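Local structure of uncharacterized protein conserved in bacteria (4FZ4) at residues Pro27-Gly30 against Asp34-Tyr37; Phe76-Lys81 against Asp128-Glu133; Glu91-Tyr96 against Thr101-Tyr106. The protein forms a helical domain of a Streptococcus suis surface antigen that mediates host cell attachment, and probably binds glycosaminoglycans. One frame throughout, in Å; residues are numbered along the deposited sequence.

Interaction 1. Residues Pro27-Gly30 against Asp34-Tyr37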
ATOM      1  N   PRO A  27      -7.436  -4.474  -9.770  1.00 55.21           N
ATOM      2  CA  PRO A  27      -6.698  -4.493 -11.041  1.00 50.74           C
ATOM      3  C   PRO A  27      -5.336  -3.799 -10.951  1.00 53.49           C
ATOM      4  O   PRO A  27      -5.193  -2.807 -10.233  1.00 56.01           O
ATOM      5  CB  PRO A  27      -7.639  -3.759 -12.000  1.00 46.50           C
ATOM      6  CG  PRO A  27      -9.008  -4.044 -11.433  1.00 51.17           C
ATOM      7  CD  PRO A  27      -8.777  -3.884  -9.949  1.00 51.73           C
ATOM      8  N   SER A  28      -4.340  -4.315 -11.673  1.00 45.15           N
ATOM      9  CA  SER A  28      -3.018  -3.697 -11.666  1.00 52.04           C
ATOM     10  C   SER A  28      -3.012  -2.586 -12.711  1.00 45.06           C
ATOM     11  O   SER A  28      -3.681  -2.695 -13.737  1.00 45.14           O
ATOM     12  CB  SER A  28      -1.929  -4.723 -11.993  1.00 66.59           C
ATOM     13  OG  SER A  28      -0.636  -4.148 -11.853  1.00 73.75           O
ATOM     14  N   TYR A  29      -2.265  -1.520 -12.449  1.00 38.31           N
ATOM     15  CA  TYR A  29      -2.195  -0.378 -13.361  1.00 43.00           C
ATOM     16  C   TYR A  29      -1.478  -0.672 -14.675  1.00 50.76           C
ATOM     17  O   TYR A  29      -1.600   0.090 -15.636  1.00 61.04           O
ATOM     18  CB  TYR A  29      -1.527   0.804 -12.657  1.00 47.90           C
ATOM     19  CG  TYR A  29      -0.419   0.382 -11.724  1.00 43.87           C
ATOM     20  CD1 TYR A  29       0.793  -0.098 -12.222  1.00 39.66           C
ATOM     21  CD2 TYR A  29      -0.610   0.393 -10.337  1.00 30.87           C
ATOM     22  CE1 TYR A  29       1.789  -0.565 -11.361  1.00 37.36           C
ATOM     23  CE2 TYR A  29       0.375  -0.073  -9.470  1.00 29.71           C
ATOM     24  CZ  TYR A  29       1.574  -0.553  -9.987  1.00 33.66           C
ATOM     25  OH  TYR A  29       2.543  -1.048  -9.135  1.00 33.14           O
ATOM     26  N   GLY A  30      -0.732  -1.772 -14.721  1.00 53.24           N
ATOM     27  CA  GLY A  30      -0.035  -2.122 -15.946  1.00 46.21           C
ATOM     28  C   GLY A  30       1.383  -1.597 -16.109  1.00 50.41           C
ATOM     29  O   GLY A  30       2.064  -1.281 -15.134  1.00 50.24           O
ATOM     30  N   ASP A  34       3.681   6.049 -16.317  1.00 50.19           N
ATOM     31  CA  ASP A  34       3.253   6.794 -15.133  1.00 46.43           C
ATOM     32  C   ASP A  34       3.404   6.003 -13.828  1.00 52.38           C
ATOM     33  O   ASP A  34       3.584   6.587 -12.757  1.00 57.07           O
ATOM     34  CB  ASP A  34       1.791   7.224 -15.279  1.00 56.43           C
ATOM     35  CG  ASP A  34       1.537   8.011 -16.544  1.00 74.06           C
ATOM     36  OD1 ASP A  34       0.428   8.566 -16.682  1.00 75.91           O
ATOM     37  OD2 ASP A  34       2.441   8.072 -17.406  1.00 84.96           O
ATOM     38  N   TYR A  35       3.352   4.678 -13.930  1.00 44.70           N
ATOM     39  CA  TYR A  35       3.429   3.807 -12.761  1.00 30.57           C
ATOM     40  C   TYR A  35       4.653   2.901 -12.737  1.00 44.91           C
ATOM     41  O   TYR A  35       4.780   2.036 -11.866  1.00 38.52           O
ATOM     42  CB  TYR A  35       2.169   2.952 -12.719  1.00 31.53           C
ATOM     43  CG  TYR A  35       0.924   3.742 -13.034  1.00 38.10           C
ATOM     44  CD1 TYR A  35       0.516   4.784 -12.206  1.00 32.66           C
ATOM     45  CD2 TYR A  35       0.163   3.464 -14.169  1.00 45.81           C
ATOM     46  CE1 TYR A  35      -0.619   5.531 -12.490  1.00 33.37           C
ATOM     47  CE2 TYR A  35      -0.984   4.212 -14.468  1.00 48.66           C
ATOM     48  CZ  TYR A  35      -1.364   5.244 -13.618  1.00 42.42           C
ATOM     49  OH  TYR A  35      -2.483   5.997 -13.884  1.00 42.56           O
ATOM     50  N   SER A  36       5.549   3.104 -13.697  1.00 39.98           N
ATOM     51  CA  SER A  36       6.760   2.306 -13.812  1.00 37.28           C
ATOM     52  C   SER A  36       7.562   2.289 -12.521  1.00 38.45           C
ATOM     53  O   SER A  36       8.135   1.260 -12.153  1.00 39.58           O
ATOM     54  CB  SER A  36       7.623   2.844 -14.955  1.00 49.69           C
ATOM     55  OG  SER A  36       7.809   4.247 -14.830  1.00 62.35           O
ATOM     56  N   TYR A  37       7.606   3.427 -11.832  1.00 30.62           N
ATOM     57  CA  TYR A  37       8.344   3.505 -10.581  1.00 37.58           C
ATOM     58  C   TYR A  37       7.638   2.738  -9.446  1.00 33.42           C
ATOM     59  O   TYR A  37       8.265   1.951  -8.740  1.00 32.92           O
ATOM     60  CB  TYR A  37       8.561   4.968 -10.191  1.00 39.55           C
ATOM     61  CG  TYR A  37       9.387   5.126  -8.932  1.00 37.82           C
ATOM     62  CD1 TYR A  37       8.791   5.072  -7.678  1.00 40.23           C
ATOM     63  CD2 TYR A  37      10.762   5.297  -8.998  1.00 43.03           C
ATOM     64  CE1 TYR A  37       9.542   5.190  -6.515  1.00 43.88           C
ATOM     65  CE2 TYR A  37      11.527   5.412  -7.841  1.00 39.76           C
ATOM     66  CZ  TYR A  37      10.907   5.362  -6.604  1.00 42.01           C
ATOM     67  OH  TYR A  37      11.644   5.520  -5.459  1.00 52.17           O
TER

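Interaction 2. Residues Phe76-Lys81 against Asp128-Glu133. With NO3 (nitrate ion), chain D.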
ATOM      1  N   PHE A  76       5.122  -3.340   5.687  1.00 33.88           N
ATOM      2  CA  PHE A  76       4.561  -4.017   4.523  1.00 28.13           C
ATOM      3  C   PHE A  76       3.076  -3.700   4.367  1.00 28.11           C
ATOM      4  O   PHE A  76       2.594  -3.405   3.266  1.00 31.85           O
ATOM      5  CB  PHE A  76       4.777  -5.528   4.651  1.00 31.04           C
ATOM      6  CG  PHE A  76       4.459  -6.294   3.400  1.00 28.50           C
ATOM      7  CD1 PHE A  76       4.667  -5.724   2.147  1.00 25.27           C
ATOM      8  CD2 PHE A  76       3.939  -7.584   3.470  1.00 23.83           C
ATOM      9  CE1 PHE A  76       4.355  -6.422   0.982  1.00 24.27           C
ATOM     10  CE2 PHE A  76       3.622  -8.293   2.316  1.00 31.34           C
ATOM     11  CZ  PHE A  76       3.828  -7.711   1.071  1.00 22.24           C
ATOM     12  N   LYS A  77       2.358  -3.755   5.479  1.00 32.82           N
ATOM     13  CA  LYS A  77       0.937  -3.470   5.481  1.00 22.85           C
ATOM     14  C   LYS A  77       0.665  -2.102   4.838  1.00 22.37           C
ATOM     15  O   LYS A  77      -0.221  -1.966   3.994  1.00 29.41           O
ATOM     16  CB  LYS A  77       0.433  -3.510   6.920  1.00 29.53           C
ATOM     17  CG  LYS A  77      -0.942  -2.929   7.135  1.00 46.36           C
ATOM     18  CD  LYS A  77      -1.257  -2.853   8.620  1.00 57.60           C
ATOM     19  CE  LYS A  77      -2.562  -2.115   8.847  1.00 69.26           C
ATOM     20  NZ  LYS A  77      -2.848  -1.916  10.292  1.00 73.56           N
ATOM     21  N   TYR A  78       1.443  -1.095   5.223  1.00 29.02           N
ATOM     22  CA  TYR A  78       1.279   0.240   4.662  1.00 26.55           C
ATOM     23  C   TYR A  78       1.718   0.309   3.204  1.00 29.83           C
ATOM     24  O   TYR A  78       1.195   1.114   2.432  1.00 27.50           O
ATOM     25  CB  TYR A  78       2.028   1.260   5.524  1.00 27.44           C
ATOM     26  CG  TYR A  78       1.371   1.411   6.878  1.00 27.51           C
ATOM     27  CD1 TYR A  78       0.147   2.061   7.003  1.00 31.39           C
ATOM     28  CD2 TYR A  78       1.913   0.804   8.016  1.00 32.01           C
ATOM     29  CE1 TYR A  78      -0.532   2.099   8.224  1.00 27.07           C
ATOM     30  CE2 TYR A  78       1.243   0.832   9.247  1.00 31.59           C
ATOM     31  CZ  TYR A  78       0.019   1.484   9.340  1.00 35.91           C
ATOM     32  OH  TYR A  78      -0.650   1.536  10.543  1.00 47.03           O
ATOM     33  N   GLN A  79       2.662  -0.548   2.823  1.00 23.53           N
ATOM     34  CA  GLN A  79       3.129  -0.588   1.439  1.00 22.45           C
ATOM     35  C   GLN A  79       2.030  -1.220   0.601  1.00 23.36           C
ATOM     36  O   GLN A  79       1.836  -0.869  -0.567  1.00 34.45           O
ATOM     37  CB  GLN A  79       4.418  -1.405   1.328  1.00 20.15           C
ATOM     38  CG  GLN A  79       5.566  -0.782   2.088  1.00 24.66           C
ATOM     39  CD  GLN A  79       6.703  -1.737   2.364  1.00 27.48           C
ATOM     40  OE1 GLN A  79       7.710  -1.345   2.961  1.00 27.83           O
ATOM     41  NE2 GLN A  79       6.558  -2.995   1.943  1.00 22.99           N
ATOM     42  N   ILE A  80       1.306  -2.159   1.201  1.00 28.25           N
ATOM     43  CA  ILE A  80       0.200  -2.812   0.502  1.00 23.85           C
ATOM     44  C   ILE A  80      -0.896  -1.781   0.226  1.00 26.86           C
ATOM     45  O   ILE A  80      -1.474  -1.746  -0.865  1.00 34.70           O
ATOM     46  CB  ILE A  80      -0.402  -3.950   1.345  1.00 29.26           C
ATOM     47  CG1 ILE A  80       0.581  -5.129   1.387  1.00 26.58           C
ATOM     48  CG2 ILE A  80      -1.760  -4.373   0.764  1.00 14.97           C
ATOM     49  CD1 ILE A  80       0.211  -6.198   2.401  1.00 21.95           C
ATOM     50  N   LYS A  81      -1.176  -0.936   1.218  1.00 32.59           N
ATOM     51  CA  LYS A  81      -2.196   0.095   1.054  1.00 30.07           C
ATOM     52  C   LYS A  81      -1.862   1.020  -0.113  1.00 29.81           C
ATOM     53  O   LYS A  81      -2.719   1.318  -0.953  1.00 30.47           O
ATOM     54  CB  LYS A  81      -2.340   0.917   2.337  1.00 33.26           C
ATOM     55  CG  LYS A  81      -3.574   0.564   3.145  1.00 47.15           C
ATOM     56  CD  LYS A  81      -4.824   0.702   2.276  1.00 56.15           C
ATOM     57  CE  LYS A  81      -6.077   0.217   2.986  1.00 59.25           C
ATOM     58  NZ  LYS A  81      -7.254   0.228   2.062  1.00 61.36           N
ATOM     59  N   ASP A 128       2.353   7.415   9.112  1.00 27.54           N
ATOM     60  CA  ASP A 128       1.847   8.783   9.110  1.00 30.09           C
ATOM     61  C   ASP A 128       1.399   9.206   7.704  1.00 30.92           C
ATOM     62  O   ASP A 128       0.238   9.580   7.495  1.00 33.79           O
ATOM     63  CB  ASP A 128       2.936   9.728   9.620  1.00 37.42           C
ATOM     64  CG  ASP A 128       2.407  11.114   9.935  1.00 61.93           C
ATOM     65  OD1 ASP A 128       1.942  11.811   9.007  1.00 62.82           O
ATOM     66  OD2 ASP A 128       2.462  11.503  11.120  1.00 82.15           O
ATOM     67  N   TYR A 129       2.322   9.140   6.748  1.00 28.14           N
ATOM     68  CA  TYR A 129       2.024   9.520   5.370  1.00 26.64           C
ATOM     69  C   TYR A 129       0.876   8.713   4.790  1.00 19.87           C
ATOM     70  O   TYR A 129       0.060   9.241   4.044  1.00 32.13           O
ATOM     71  CB  TYR A 129       3.247   9.333   4.464  1.00 21.42           C
ATOM     72  CG  TYR A 129       2.873   9.264   2.994  1.00 23.57           C
ATOM     73  CD1 TYR A 129       2.566  10.420   2.269  1.00 28.94           C
ATOM     74  CD2 TYR A 129       2.777   8.033   2.344  1.00 17.73           C
ATOM     75  CE1 TYR A 129       2.165  10.347   0.926  1.00 19.11           C
ATOM     76  CE2 TYR A 129       2.384   7.945   1.017  1.00 20.79           C
ATOM     77  CZ  TYR A 129       2.075   9.106   0.309  1.00 26.41           C
ATOM     78  OH  TYR A 129       1.653   9.007  -1.004  1.00 27.98           O
ATOM     79  N   VAL A 130       0.824   7.427   5.119  1.00 26.53           N
ATOM     80  CA  VAL A 130      -0.232   6.575   4.590  1.00 26.69           C
ATOM     81  C   VAL A 130      -1.588   6.804   5.251  1.00 32.33           C
ATOM     82  O   VAL A 130      -2.597   6.962   4.566  1.00 35.90           O
ATOM     83  CB  VAL A 130       0.127   5.090   4.734  1.00 24.67           C
ATOM     84  CG1 VAL A 130      -0.992   4.226   4.141  1.00 24.38           C
ATOM     85  CG2 VAL A 130       1.458   4.809   4.048  1.00 30.27           C
ATOM     86  N   ASP A 131      -1.623   6.821   6.578  1.00 31.78           N
ATOM     87  CA  ASP A 131      -2.889   7.016   7.274  1.00 31.55           C
ATOM     88  C   ASP A 131      -3.393   8.440   7.156  1.00 31.04           C
ATOM     89  O   ASP A 131      -4.571   8.705   7.373  1.00 34.94           O
ATOM     90  CB  ASP A 131      -2.774   6.637   8.754  1.00 27.92           C
ATOM     91  CG  ASP A 131      -2.702   5.128   8.973  1.00 35.09           C
ATOM     92  OD1 ASP A 131      -3.171   4.368   8.100  1.00 34.27           O
ATOM     93  OD2 ASP A 131      -2.194   4.698  10.030  1.00 44.06           O
ATOM     94  N   ARG A 132      -2.503   9.358   6.809  1.00 24.90           N
ATOM     95  CA  ARG A 132      -2.899  10.746   6.683  1.00 27.76           C
ATOM     96  C   ARG A 132      -2.879  11.270   5.265  1.00 20.65           C
ATOM     97  O   ARG A 132      -3.862  11.145   4.548  1.00 30.37           O
ATOM     98  CB  ARG A 132      -2.022  11.622   7.576  1.00 44.43           C
ATOM     99  CG  ARG A 132      -2.371  11.492   9.040  1.00 52.57           C
ATOM    100  CD  ARG A 132      -1.500  12.381   9.899  1.00 63.76           C
ATOM    101  NE  ARG A 132      -2.014  12.463  11.262  1.00 64.71           N
ATOM    102  CZ  ARG A 132      -3.124  13.109  11.610  1.00 71.46           C
ATOM    103  NH1 ARG A 132      -3.849  13.742  10.694  1.00 69.59           N
ATOM    104  NH2 ARG A 132      -3.512  13.113  12.877  1.00 83.27           N
ATOM    105  N   GLU A 133      -1.763  11.854   4.849  1.00 24.23           N
ATOM    106  CA  GLU A 133      -1.693  12.416   3.512  1.00 33.16           C
ATOM    107  C   GLU A 133      -2.297  11.525   2.421  1.00 33.67           C
ATOM    108  O   GLU A 133      -3.196  11.947   1.705  1.00 34.36           O
ATOM    109  CB  GLU A 133      -0.253  12.772   3.151  1.00 31.58           C
ATOM    110  CG  GLU A 133      -0.179  13.558   1.848  1.00 33.18           C
ATOM    111  CD  GLU A 133       1.226  13.916   1.433  1.00 30.37           C
ATOM    112  OE1 GLU A 133       1.371  14.519   0.351  1.00 35.66           O
ATOM    113  OE2 GLU A 133       2.178  13.593   2.175  1.00 34.46           O
TER
HETATM  114  N   NO3 D 303       8.507  -5.155   3.335  1.00 66.93           N
HETATM  115  O1  NO3 D 303       8.134  -5.142   1.964  1.00 60.79           O
HETATM  116  O2  NO3 D 303       8.252  -6.302   4.137  1.00 45.24           O
HETATM  117  O3  NO3 D 303       9.153  -4.020   3.903  1.00 80.00           O

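Interaction 3. Residues Glu91-Tyr96 against Thr101-Tyr106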
ATOM      1  N   GLU A  91      -7.175   3.015 -12.183  1.00 36.93           N
ATOM      2  CA  GLU A  91      -8.458   2.601 -12.736  1.00 41.09           C
ATOM      3  C   GLU A  91      -9.391   3.792 -12.889  1.00 38.49           C
ATOM      4  O   GLU A  91     -10.039   3.957 -13.928  1.00 47.15           O
ATOM      5  CB  GLU A  91      -9.111   1.545 -11.838  1.00 50.84           C
ATOM      6  CG  GLU A  91     -10.079   0.644 -12.583  1.00 59.11           C
ATOM      7  CD  GLU A  91      -9.372  -0.329 -13.518  1.00 67.09           C
ATOM      8  OE1 GLU A  91      -8.317   0.031 -14.084  1.00 69.99           O
ATOM      9  OE2 GLU A  91      -9.877  -1.455 -13.699  1.00 71.15           O
ATOM     10  N   LEU A  92      -9.456   4.630 -11.859  1.00 37.94           N
ATOM     11  CA  LEU A  92     -10.315   5.814 -11.901  1.00 34.74           C
ATOM     12  C   LEU A  92      -9.882   6.787 -12.992  1.00 40.73           C
ATOM     13  O   LEU A  92     -10.718   7.329 -13.716  1.00 41.74           O
ATOM     14  CB  LEU A  92     -10.305   6.517 -10.545  1.00 29.21           C
ATOM     15  CG  LEU A  92     -11.035   5.722  -9.457  1.00 38.61           C
ATOM     16  CD1 LEU A  92     -10.851   6.406  -8.119  1.00 38.88           C
ATOM     17  CD2 LEU A  92     -12.524   5.604  -9.801  1.00 37.15           C
ATOM     18  N   ARG A  93      -8.574   7.004 -13.118  1.00 40.09           N
ATOM     19  CA  ARG A  93      -8.081   7.927 -14.133  1.00 40.41           C
ATOM     20  C   ARG A  93      -8.466   7.488 -15.540  1.00 38.11           C
ATOM     21  O   ARG A  93      -8.695   8.328 -16.407  1.00 47.40           O
ATOM     22  CB  ARG A  93      -6.564   8.082 -14.031  1.00 31.76           C
ATOM     23  CG  ARG A  93      -6.122   8.770 -12.760  1.00 34.10           C
ATOM     24  CD  ARG A  93      -4.607   8.875 -12.709  1.00 46.92           C
ATOM     25  NE  ARG A  93      -4.085   9.865 -13.650  1.00 57.45           N
ATOM     26  CZ  ARG A  93      -2.831   9.885 -14.093  1.00 52.96           C
ATOM     27  NH1 ARG A  93      -1.969   8.961 -13.687  1.00 49.09           N
ATOM     28  NH2 ARG A  93      -2.433  10.832 -14.932  1.00 47.84           N
ATOM     29  N   LYS A  94      -8.539   6.179 -15.770  1.00 35.31           N
ATOM     30  CA  LYS A  94      -8.919   5.665 -17.084  1.00 39.29           C
ATOM     31  C   LYS A  94     -10.419   5.821 -17.329  1.00 48.17           C
ATOM     32  O   LYS A  94     -10.853   5.996 -18.458  1.00 41.73           O
ATOM     33  CB  LYS A  94      -8.549   4.191 -17.217  1.00 37.48           C
ATOM     34  CG  LYS A  94      -7.061   3.923 -17.142  1.00 49.60           C
ATOM     35  CD  LYS A  94      -6.762   2.432 -17.052  1.00 57.27           C
ATOM     36  CE  LYS A  94      -5.307   2.199 -16.653  1.00 62.83           C
ATOM     37  NZ  LYS A  94      -5.102   0.872 -15.999  1.00 63.13           N
ATOM     38  N   LYS A  95     -11.204   5.756 -16.261  1.00 59.79           N
ATOM     39  CA  LYS A  95     -12.657   5.870 -16.358  1.00 56.02           C
ATOM     40  C   LYS A  95     -13.084   7.335 -16.420  1.00 58.75           C
ATOM     41  O   LYS A  95     -14.138   7.665 -16.964  1.00 60.32           O
ATOM     42  CB  LYS A  95     -13.292   5.177 -15.151  1.00 53.30           C
ATOM     43  CG  LYS A  95     -14.734   4.755 -15.320  1.00 57.79           C
ATOM     44  CD  LYS A  95     -15.127   3.760 -14.228  1.00 62.52           C
ATOM     45  CE  LYS A  95     -14.254   2.503 -14.289  1.00 63.14           C
ATOM     46  NZ  LYS A  95     -14.582   1.515 -13.226  1.00 64.28           N
ATOM     47  N   TYR A  96     -12.256   8.211 -15.862  1.00 52.54           N
ATOM     48  CA  TYR A  96     -12.535   9.646 -15.864  1.00 41.88           C
ATOM     49  C   TYR A  96     -11.271  10.404 -16.268  1.00 46.53           C
ATOM     50  O   TYR A  96     -10.744  11.217 -15.507  1.00 54.45           O
ATOM     51  CB  TYR A  96     -13.009  10.083 -14.475  1.00 39.72           C
ATOM     52  CG  TYR A  96     -14.209   9.294 -13.989  1.00 45.18           C
ATOM     53  CD1 TYR A  96     -15.387   9.249 -14.738  1.00 53.74           C
ATOM     54  CD2 TYR A  96     -14.159   8.567 -12.798  1.00 39.20           C
ATOM     55  CE1 TYR A  96     -16.484   8.498 -14.317  1.00 57.71           C
ATOM     56  CE2 TYR A  96     -15.253   7.813 -12.366  1.00 50.45           C
ATOM     57  CZ  TYR A  96     -16.411   7.782 -13.132  1.00 52.59           C
ATOM     58  OH  TYR A  96     -17.493   7.038 -12.718  1.00 48.76           O
ATOM     59  N   THR A 101      -9.163  17.351 -10.775  1.00 36.45           N
ATOM     60  CA  THR A 101      -9.118  16.936  -9.380  1.00 38.30           C
ATOM     61  C   THR A 101      -8.386  15.601  -9.155  1.00 36.29           C
ATOM     62  O   THR A 101      -7.470  15.522  -8.334  1.00 36.81           O
ATOM     63  CB  THR A 101     -10.532  16.852  -8.813  1.00 42.38           C
ATOM     64  OG1 THR A 101     -11.242  18.050  -9.162  1.00 43.13           O
ATOM     65  CG2 THR A 101     -10.493  16.710  -7.289  1.00 47.39           C
ATOM     66  N   ILE A 102      -8.764  14.566  -9.900  1.00 35.66           N
ATOM     67  CA  ILE A 102      -8.125  13.259  -9.755  1.00 37.24           C
ATOM     68  C   ILE A 102      -6.632  13.320 -10.073  1.00 45.05           C
ATOM     69  O   ILE A 102      -5.798  12.798  -9.320  1.00 40.51           O
ATOM     70  CB  ILE A 102      -8.774  12.200 -10.678  1.00 35.21           C
ATOM     71  CG1 ILE A 102     -10.276  12.091 -10.388  1.00 36.97           C
ATOM     72  CG2 ILE A 102      -8.098  10.848 -10.459  1.00 30.68           C
ATOM     73  CD1 ILE A 102     -11.007  11.084 -11.273  1.00 33.58           C
ATOM     74  N   GLU A 103      -6.299  13.961 -11.191  1.00 47.81           N
ATOM     75  CA  GLU A 103      -4.911  14.085 -11.614  1.00 43.85           C
ATOM     76  C   GLU A 103      -4.104  14.880 -10.592  1.00 40.67           C
ATOM     77  O   GLU A 103      -2.966  14.537 -10.286  1.00 45.85           O
ATOM     78  CB  GLU A 103      -4.832  14.788 -12.970  1.00 44.92           C
ATOM     79  CG  GLU A 103      -5.880  14.352 -13.994  1.00 63.05           C
ATOM     80  CD  GLU A 103      -5.892  12.853 -14.253  1.00 77.57           C
ATOM     81  OE1 GLU A 103      -4.800  12.279 -14.459  1.00 82.71           O
ATOM     82  OE2 GLU A 103      -6.995  12.255 -14.264  1.00 75.37           O
ATOM     83  N   GLU A 104      -4.712  15.934 -10.058  1.00 34.58           N
ATOM     84  CA  GLU A 104      -4.059  16.804  -9.083  1.00 41.67           C
ATOM     85  C   GLU A 104      -3.823  16.151  -7.722  1.00 47.03           C
ATOM     86  O   GLU A 104      -2.729  16.269  -7.160  1.00 50.31           O
ATOM     87  CB  GLU A 104      -4.884  18.079  -8.893  1.00 43.17           C
ATOM     88  CG  GLU A 104      -5.070  18.888 -10.165  1.00 55.37           C
ATOM     89  CD  GLU A 104      -6.208  19.886 -10.062  1.00 72.16           C
ATOM     90  OE1 GLU A 104      -6.407  20.661 -11.022  1.00 76.05           O
ATOM     91  OE2 GLU A 104      -6.909  19.889  -9.025  1.00 75.64           O
ATOM     92  N   GLU A 105      -4.847  15.485  -7.183  1.00 33.86           N
ATOM     93  CA  GLU A 105      -4.712  14.828  -5.885  1.00 26.06           C
ATOM     94  C   GLU A 105      -3.643  13.746  -6.029  1.00 30.09           C
ATOM     95  O   GLU A 105      -2.722  13.647  -5.222  1.00 36.41           O
ATOM     96  CB  GLU A 105      -6.046  14.204  -5.453  1.00 29.90           C
ATOM     97  CG  GLU A 105      -7.168  15.210  -5.187  1.00 35.26           C
ATOM     98  CD  GLU A 105      -7.092  15.857  -3.817  1.00 35.53           C
ATOM     99  OE1 GLU A 105      -6.048  15.727  -3.145  1.00 35.76           O
ATOM    100  OE2 GLU A 105      -8.081  16.506  -3.413  1.00 46.65           O
ATOM    101  N   TYR A 106      -3.764  12.958  -7.084  1.00 28.17           N
ATOM    102  CA  TYR A 106      -2.816  11.887  -7.354  1.00 27.16           C
ATOM    103  C   TYR A 106      -1.370  12.391  -7.410  1.00 32.59           C
ATOM    104  O   TYR A 106      -0.509  11.911  -6.675  1.00 40.05           O
ATOM    105  CB  TYR A 106      -3.173  11.216  -8.680  1.00 24.09           C
ATOM    106  CG  TYR A 106      -2.132  10.232  -9.147  1.00 27.00           C
ATOM    107  CD1 TYR A 106      -1.834   9.097  -8.395  1.00 27.31           C
ATOM    108  CD2 TYR A 106      -1.417  10.448 -10.323  1.00 36.73           C
ATOM    109  CE1 TYR A 106      -0.853   8.208  -8.798  1.00 24.55           C
ATOM    110  CE2 TYR A 106      -0.426   9.558 -10.735  1.00 36.21           C
ATOM    111  CZ  TYR A 106      -0.150   8.445  -9.968  1.00 35.18           C
ATOM    112  OH  TYR A 106       0.840   7.573 -10.354  1.00 49.17           O
TER

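Interaction 1. Residues Pro27-Gly30 against Asp34-Tyr37
Tyr29 and Tyr35 close the connection between helix 3-23 and helix 36-55, a loop of the all-helical GAG-binding domain in which two buried tyrosines from either end of a tight bend pack obliquely against each other. Tyr35 sits at the N-cap position of helix 36-55, so the contact is made right where that helix starts. The closest touch runs from Tyr29 CD1 to Tyr35 CB, at 3.4 Å. In return, Tyr29 CB stands over one face of the Tyr35 ring, 4.0 Å from its centroid, in a CH-pi contact that leans toward the rim: Tyr35 CD2 lies 3.5 Å from Tyr29 CB. The rings themselves are neither stacked nor edge-to-face. Their planes are inclined by 39°, with centroids 5.3 Å apart, so each ring works mainly against the other's CB. Tyr35 reaches back to the loop because its CG lies anti to its own carbonyl carbon, beside the backbone N (chi1 -43°). Its ring is covered on the opposite face by Asp34 CB, 3.9 Å above the plane and over the centre, which leaves the ring sandwiched between a neighbour in sequence and the loop. Helix 66-95 lies against the pair: Ala90 touches both tyrosines, and Arg93 touches Tyr35. Trp42 of helix 36-55 adds to the packing around Tyr29, whose hydroxyl is hydrogen-bonded to Glu83 OE1 on helix 66-95; the loop is thereby tied to a third helix. On the side of the Tyr29 ring away from Tyr35 CB sits Ser28 OG, 4.3 Å above the plane and displaced toward the rim.

Interaction 2. Residues Phe76-Lys81 against Asp128-Glu133
Gln79 NE2 gives a hydrogen bond of 2.7 Å to O1 of a nitrate ion, with 157° at the hydrogen, so the bond is fairly straight. The ion, probably from the crystallisation liquor, also lies beside Phe76, whose CD1 is 3.5 Å from nitrate O1. Gln79 carries its amide there on a chain extended beyond CG, along a flank of the helix turned from helix 128-133. Tyr78 does most of the work on the side facing that helix. Val130 CG1 meets the rim of the Tyr78 ring close to its plane, 3.8 Å from CD1, while Val130 CG2 reaches Tyr78 CB at 3.9 Å. These side chains join helix 66-95 to helix 123-152 within the helical domain; the local axes cross at 40° and approach to 10.0 Å, running in broadly the same direction. Lys81, one turn on from Tyr78, adds its CB against Val130 CG1 at 4.0 Å before the rest of its chain leads off. Asp131 comes to the same rim as Val130: its OD1 lies in the ring plane, 3.5 Å from Tyr78 CE1, and its carboxylate is turned 73° against the ring. A carboxylate so placed probably profits from the slightly positive ring hydrogens. Behind this interface, Phe76 and Ile80 pack on Leu20 of helix 3-23, with Ile80 CD1 centred 3.9 Å above the Phe76 ring.

Interaction 3. Residues Glu91-Tyr96 against Thr101-Tyr106
Arg93 runs from helix 66-95 along Ile102 and Glu103 to the ring of Tyr106. Its CB leaves the helix somewhat aslant to helix 100-110, and the chain beyond it bridges the gap. CG rests on Ile102 CG2 at 3.7 Å; CD follows, 3.8 Å from Glu103 OE1. A bend at chi3 (72°) then turns the guanidinium side-on to Glu103. NE bonds to Glu103 OE1 at 2.6 Å, with 143° at the hydrogen, and NH2 bonds to that same oxygen at 2.8 Å, along a more bent path. The salt bridge therefore rests on a single carboxylate oxygen, close to the guanidinium plane: NE comes from the syn side but tilted out of the carboxylate plane, NH2 nearly in line with the C-O bond. Glu103, itself bent at chi2, curls its carboxylate back to receive them. Arg93 CZ has Tyr106 CD2 over one face of the group at 4.1 Å. At the tip, Arg93 NH1 ends 3.4 Å from Tyr106 CE2. Nearer the turn, Tyr96 CB packs on Ile102 CD1 at 3.9 Å. Outside the pair, NH1 has a long, weak ion pair with Asp34 OD1, and Val145 of helix 123-152 touches both Leu92 and Tyr96. With local axes at 154° and only a short loop between the helices, this is an antiparallel helical hairpin, its apolar contacts near the turn flanked by a salt bridge.

Overall arrangement
From the N terminus, helix 3-23 leads into the loop that interaction 1 closes, at the start of helix 36-55. The chain then enters helix 66-95, which serves both later contacts: its middle in interaction 2, its C-terminal end in interaction 3. Interaction 3 closes the short turn into helix 100-110, and this hairpin lies within the much longer excursion that interaction 2 completes when helix 123-152 returns to helix 66-95. Interaction 1 precedes both in sequence but touches interaction 3 in space: Tyr35 packs against Arg93 and Tyr106, and Pro27 against Glu91. Interaction 2 stands apart, its centre about 19 Å from that of interaction 3.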